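Local coordinates for transcriptional regulator, TetR family (PDB 3ON4), which probably binds DNA through an N-terminal helix-turn-helix domain and regulates transcription, at residues Ser80-Ala84 and Lys85-Gln89; Leu119-Ser122 and Ile123-Ala127. All coordinates share one frame; numbering follows the deposited sequence.

Interaction 1: Ser80-Ala84 and Lys85-Gln89; sequences SSLSA and KEKIQ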
loop_
_atom_site.group_PDB
_atom_site.type_symbol
_atom_site.label_atom_id
_atom_site.label_comp_id
_atom_site.label_asym_id
_atom_site.label_seq_id
_atom_site.Cartn_x
_atom_site.Cartn_y
_atom_site.Cartn_z
ATOM N N SER A 80 9.046 26.705 15.863
ATOM C CA SER A 80 8.021 27.702 16.194
ATOM C C SER A 80 7.676 28.674 15.050
ATOM O O SER A 80 6.672 29.390 15.133
ATOM C CB SER A 80 8.443 28.494 17.434
ATOM O OG SER A 80 9.623 29.232 17.187
ATOM N N SER A 81 8.481 28.687 13.983
ATOM C CA SER A 81 8.220 29.570 12.843
ATOM C C SER A 81 7.271 28.960 11.806
ATOM O O SER A 81 6.837 29.654 10.883
ATOM C CB SER A 81 9.531 29.992 12.175
ATOM O OG SER A 81 10.195 28.894 11.604
ATOM N N LEU A 82 6.943 27.678 11.956
ATOM C CA LEU A 82 6.052 27.001 11.021
ATOM C C LEU A 82 4.610 27.028 11.502
ATOM O O LEU A 82 4.325 26.792 12.672
ATOM C CB LEU A 82 6.469 25.535 10.819
ATOM C CG LEU A 82 7.873 25.307 10.241
ATOM C CD1 LEU A 82 8.112 23.829 10.061
ATOM C CD2 LEU A 82 8.077 26.058 8.913
ATOM N N SER A 83 3.693 27.301 10.576
ATOM C CA SER A 83 2.264 27.184 10.851
ATOM C C SER A 83 1.931 25.681 10.909
ATOM O O SER A 83 2.729 24.854 10.463
ATOM C CB SER A 83 1.481 27.844 9.725
ATOM O OG SER A 83 1.622 27.056 8.545
ATOM N N ALA A 84 0.753 25.325 11.435
ATOM C CA ALA A 84 0.333 23.922 11.437
ATOM C C ALA A 84 0.327 23.338 10.027
ATOM O O ALA A 84 0.779 22.218 9.787
ATOM C CB ALA A 84 -1.036 23.769 12.072
ATOM N N LYS A 85 -0.187 24.112 9.087
ATOM C CA LYS A 85 -0.235 23.693 7.699
ATOM C C LYS A 85 1.162 23.455 7.172
ATOM O O LYS A 85 1.396 22.475 6.488
ATOM C CB LYS A 85 -0.912 24.764 6.847
ATOM C CG LYS A 85 -1.104 24.372 5.409
ATOM C CD LYS A 85 -1.966 25.410 4.709
ATOM C CE LYS A 85 -2.350 24.948 3.334
ATOM N NZ LYS A 85 -3.308 25.898 2.715
ATOM N N GLU A 86 2.090 24.343 7.495
ATOM C CA GLU A 86 3.472 24.183 7.041
ATOM C C GLU A 86 4.110 22.932 7.656
ATOM O O GLU A 86 4.922 22.282 7.012
ATOM C CB GLU A 86 4.294 25.434 7.368
ATOM C CG GLU A 86 4.001 26.655 6.464
ATOM C CD GLU A 86 4.672 27.939 6.931
ATOM O OE1 GLU A 86 4.827 28.165 8.152
ATOM O OE2 GLU A 86 5.021 28.763 6.066
ATOM N N LYS A 87 3.744 22.596 8.891
ATOM C CA LYS A 87 4.274 21.376 9.543
ATOM C C LYS A 87 3.829 20.098 8.799
ATOM O O LYS A 87 4.618 19.162 8.596
ATOM C CB LYS A 87 3.860 21.326 11.019
ATOM C CG LYS A 87 4.525 22.403 11.885
ATOM C CD LYS A 87 4.024 22.371 13.323
ATOM C CE LYS A 87 4.701 23.454 14.153
ATOM N NZ LYS A 87 3.985 23.748 15.424
ATOM N N ILE A 88 2.565 20.079 8.384
ATOM C CA ILE A 88 2.040 18.978 7.595
ATOM C C ILE A 88 2.747 18.947 6.239
ATOM O O ILE A 88 3.134 17.882 5.778
ATOM C CB ILE A 88 0.508 19.085 7.357
ATOM C CG1 ILE A 88 -0.297 19.123 8.685
ATOM C CG2 ILE A 88 0.053 17.938 6.448
ATOM C CD1 ILE A 88 0.113 18.065 9.683
ATOM N N GLN A 89 2.915 20.103 5.593
ATOM C CA GLN A 89 3.634 20.148 4.302
ATOM C C GLN A 89 5.070 19.611 4.438
ATOM O O GLN A 89 5.556 18.841 3.591
ATOM C CB GLN A 89 3.632 21.581 3.713
ATOM C CG GLN A 89 2.236 22.082 3.279
ATOM C CD GLN A 89 2.185 23.575 2.951
ATOM O OE1 GLN A 89 2.931 24.385 3.514
ATOM N NE2 GLN A 89 1.274 23.948 2.057
#

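Interaction 2: Leu119-Ser122 and Ile123-Ala127; sequences LPVS and IQNQA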
loop_
_atom_site.group_PDB
_atom_site.type_symbol
_atom_site.label_atom_id
_atom_site.label_comp_id
_atom_site.label_asym_id
_atom_site.label_seq_id
_atom_site.Cartn_x
_atom_site.Cartn_y
_atom_site.Cartn_z
ATOM N N LEU A 119 3.526 -11.699 8.355
ATOM C CA LEU A 119 4.587 -11.334 9.300
ATOM C C LEU A 119 4.425 -11.985 10.673
ATOM O O LEU A 119 3.321 -12.205 11.135
ATOM C CB LEU A 119 4.626 -9.818 9.498
ATOM C CG LEU A 119 4.797 -8.921 8.271
ATOM C CD1 LEU A 119 4.610 -7.440 8.645
ATOM C CD2 LEU A 119 6.161 -9.151 7.628
ATOM N N PRO A 120 5.543 -12.275 11.344
ATOM C CA PRO A 120 5.459 -12.625 12.743
ATOM C C PRO A 120 4.809 -11.494 13.554
ATOM O O PRO A 120 4.912 -10.324 13.184
ATOM C CB PRO A 120 6.923 -12.812 13.141
ATOM C CG PRO A 120 7.606 -13.171 11.869
ATOM C CD PRO A 120 6.924 -12.382 10.825
ATOM N N VAL A 121 4.165 -11.850 14.655
ATOM C CA VAL A 121 3.439 -10.871 15.460
ATOM C C VAL A 121 4.358 -9.747 15.987
ATOM O O VAL A 121 3.955 -8.576 16.053
ATOM C CB VAL A 121 2.715 -11.551 16.639
ATOM C CG1 VAL A 121 2.177 -10.519 17.619
ATOM C CG2 VAL A 121 1.599 -12.471 16.108
ATOM N N SER A 122 5.600 -10.085 16.337
ATOM C CA SER A 122 6.536 -9.047 16.791
ATOM C C SER A 122 6.677 -7.926 15.751
ATOM O O SER A 122 6.719 -6.738 16.088
ATOM C CB SER A 122 7.907 -9.647 17.104
ATOM O OG SER A 122 8.464 -10.213 15.920
ATOM N N ILE A 123 6.722 -8.286 14.480
ATOM C CA ILE A 123 6.906 -7.280 13.442
ATOM C C ILE A 123 5.601 -6.517 13.218
ATOM O O ILE A 123 5.602 -5.287 13.037
ATOM C CB ILE A 123 7.434 -7.916 12.142
ATOM C CG1 ILE A 123 8.818 -8.561 12.407
ATOM C CG2 ILE A 123 7.549 -6.903 11.042
ATOM C CD1 ILE A 123 9.400 -9.267 11.167
ATOM N N GLN A 124 4.496 -7.250 13.189
ATOM C CA GLN A 124 3.166 -6.639 13.122
ATOM C C GLN A 124 3.010 -5.529 14.161
ATOM O O GLN A 124 2.586 -4.419 13.839
ATOM C CB GLN A 124 2.074 -7.692 13.355
ATOM C CG GLN A 124 1.892 -8.673 12.217
ATOM C CD GLN A 124 0.750 -9.633 12.469
ATOM O OE1 GLN A 124 0.339 -9.834 13.610
ATOM N NE2 GLN A 124 0.260 -10.249 11.421
ATOM N N ASN A 125 3.349 -5.844 15.408
ATOM C CA ASN A 125 3.229 -4.887 16.510
ATOM C C ASN A 125 4.149 -3.651 16.329
ATOM O O ASN A 125 3.747 -2.515 16.608
ATOM C CB ASN A 125 3.414 -5.592 17.873
ATOM C CG ASN A 125 2.232 -6.507 18.219
ATOM O OD1 ASN A 125 1.264 -6.605 17.460
ATOM N ND2 ASN A 125 2.314 -7.185 19.350
ATOM N N GLN A 126 5.344 -3.843 15.784
ATOM C CA GLN A 126 6.217 -2.687 15.514
ATOM C C GLN A 126 5.662 -1.831 14.383
ATOM O O GLN A 126 5.718 -0.592 14.430
ATOM C CB GLN A 126 7.639 -3.122 15.167
ATOM C CG GLN A 126 8.360 -3.802 16.270
ATOM C CD GLN A 126 8.727 -2.886 17.427
ATOM O OE1 GLN A 126 8.894 -1.667 17.266
ATOM N NE2 GLN A 126 8.840 -3.474 18.606
ATOM N N ALA A 127 5.133 -2.478 13.349
ATOM C CA ALA A 127 4.489 -1.743 12.254
ATOM C C ALA A 127 3.304 -0.907 12.733
ATOM O O ALA A 127 3.149 0.260 12.328
ATOM C CB ALA A 127 4.048 -2.719 11.122
HETATM O O HOH W 1 7.385 -6.081 18.683
#

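Interaction 1: Ser80-Ala84 and Lys85-Gln89
The carboxylate of Glu-86, turned back over the start of its own helix, lies between Ser-83 and Leu-82. Ser-83 OG stands off one face, 3.6 Å from CD of Glu-86, and Leu-82 CD2 stands off the opposite face, 3.9 Å from OE1 of Glu-86. Near the plane, that OE1 takes the backbone N-H of Ser-83 at 2.8 Å from N to OE1, a nearly straight bond. The N-H comes in on the anti side of the carboxylate, lifted 15° out of its plane. At the same oxygen the CA of Leu-82 also packs, 3.3 Å from OE1. The Glu-86 side chain, extended beyond CG, has CG beside its own backbone N (chi1 -74°), which swings the carboxylate back toward the loop.

The reciprocal bond runs the other way: Ser-83 OG accepts from Glu-86 N at 2.9 Å. With chi1 at 69°, OG sits between the backbone N and the carbonyl carbon of Ser-83, and from there it reaches the N-H of Glu-86. Ser-83 O then receives Lys-87 N at 2.9 Å, and Ala-84 O receives Ile-88 N, so the helical bonding takes over directly from the cap.

On the flank, Leu-82 CB lies 3.8 Å from Lys-87 CG, and both side chains also touch Ile-76 of helix 54-77. Ala-84 and Ile-88 turn to helix 121-144, against Val-141, while Lys-85 sends its amine to the backbone O of Asp-187. A carboxylate near the helix start would be expected to interact favourably with the helix dipole. The paired bonds between Ser-83 and Glu-86 make a capping box, with serine at the N-cap and glutamate three residues on, marking the start of helix 84-98 after the loop from helix 54-77.

Interaction 2: Leu119-Ser122 and Ile123-Ala127
Ile-123 meets Leu-119 and Pro-120 with separate branches. Its CG2 touches CD1 of Leu-119 at 3.8 Å, the two side chains crossing at about a right angle, while its CD1 lies against CD of Pro-120 at 4.0 Å, the two running side by side in the same direction. The torsion divides the work: with chi1 -62°, CG1 stands beside the backbone N and carries CD1 to the proline, leaving CG2 on the branch that faces the leucine.

Next, Val-121 lies against two amides. It runs alongside Asn-125, pointing the same way, with CG1 of Val-121 3.8 Å from ND2 of Asn-125. The methyl CG2 of Val-121 instead approaches OE1 of Gln-124, whose extended chain runs back past the backbone of Leu-119; its NE2 is bonded to the backbone O of Phe-116, which helps set the turn of the amide.

These side chains are placed by the first backbone bonds of the helix. Pro-120, at the N-cap, offers its O to Gln-124 N at 3.1 Å, almost straight (175°) and in the carbonyl plane, and more weakly to Ile-123 N. Val-121 O accepts from Asn-125 N. Ser-122 O is gripped twice, by Gln-126 N at 3.2 Å and by a water that donates to it at 2.8 Å; Gln-126, bent at chi2 (-70°), brings NE2 round to donate to that same water.

Farther out, Ser-122 OG is hydrogen-bonded to Glu-55 of helix 54-77, and Val-59 of that helix touches both Ser-122 and Ile-123. Phe-112 of helix 108-115 packs on Leu-119, Ile-123 and Ala-127, with Tyr-28 also against the first two, so the start of helix 121-144 packs against both helices 54-77 and 108-115.

Both contacts are helix starts, yet they lie on opposite sides of the chain's centre, with centres 32 Å apart and nearest atoms about 18 Å apart. Interaction 1 is a surface contact that begins helix 84-98, and its chemistry is polar, a reciprocal side-chain and backbone exchange. Interaction 2 begins helix 121-144 and is partly buried: its N-cap proline has no side-chain acceptor, so its backbone O serves the first turn, and the side chains contribute apolar packing. Helix 54-77 touches both, near its end at interaction 1 and near its beginning at interaction 2. Helix 121-144 also spans them, starting at interaction 2 and packing its far end on interaction 1.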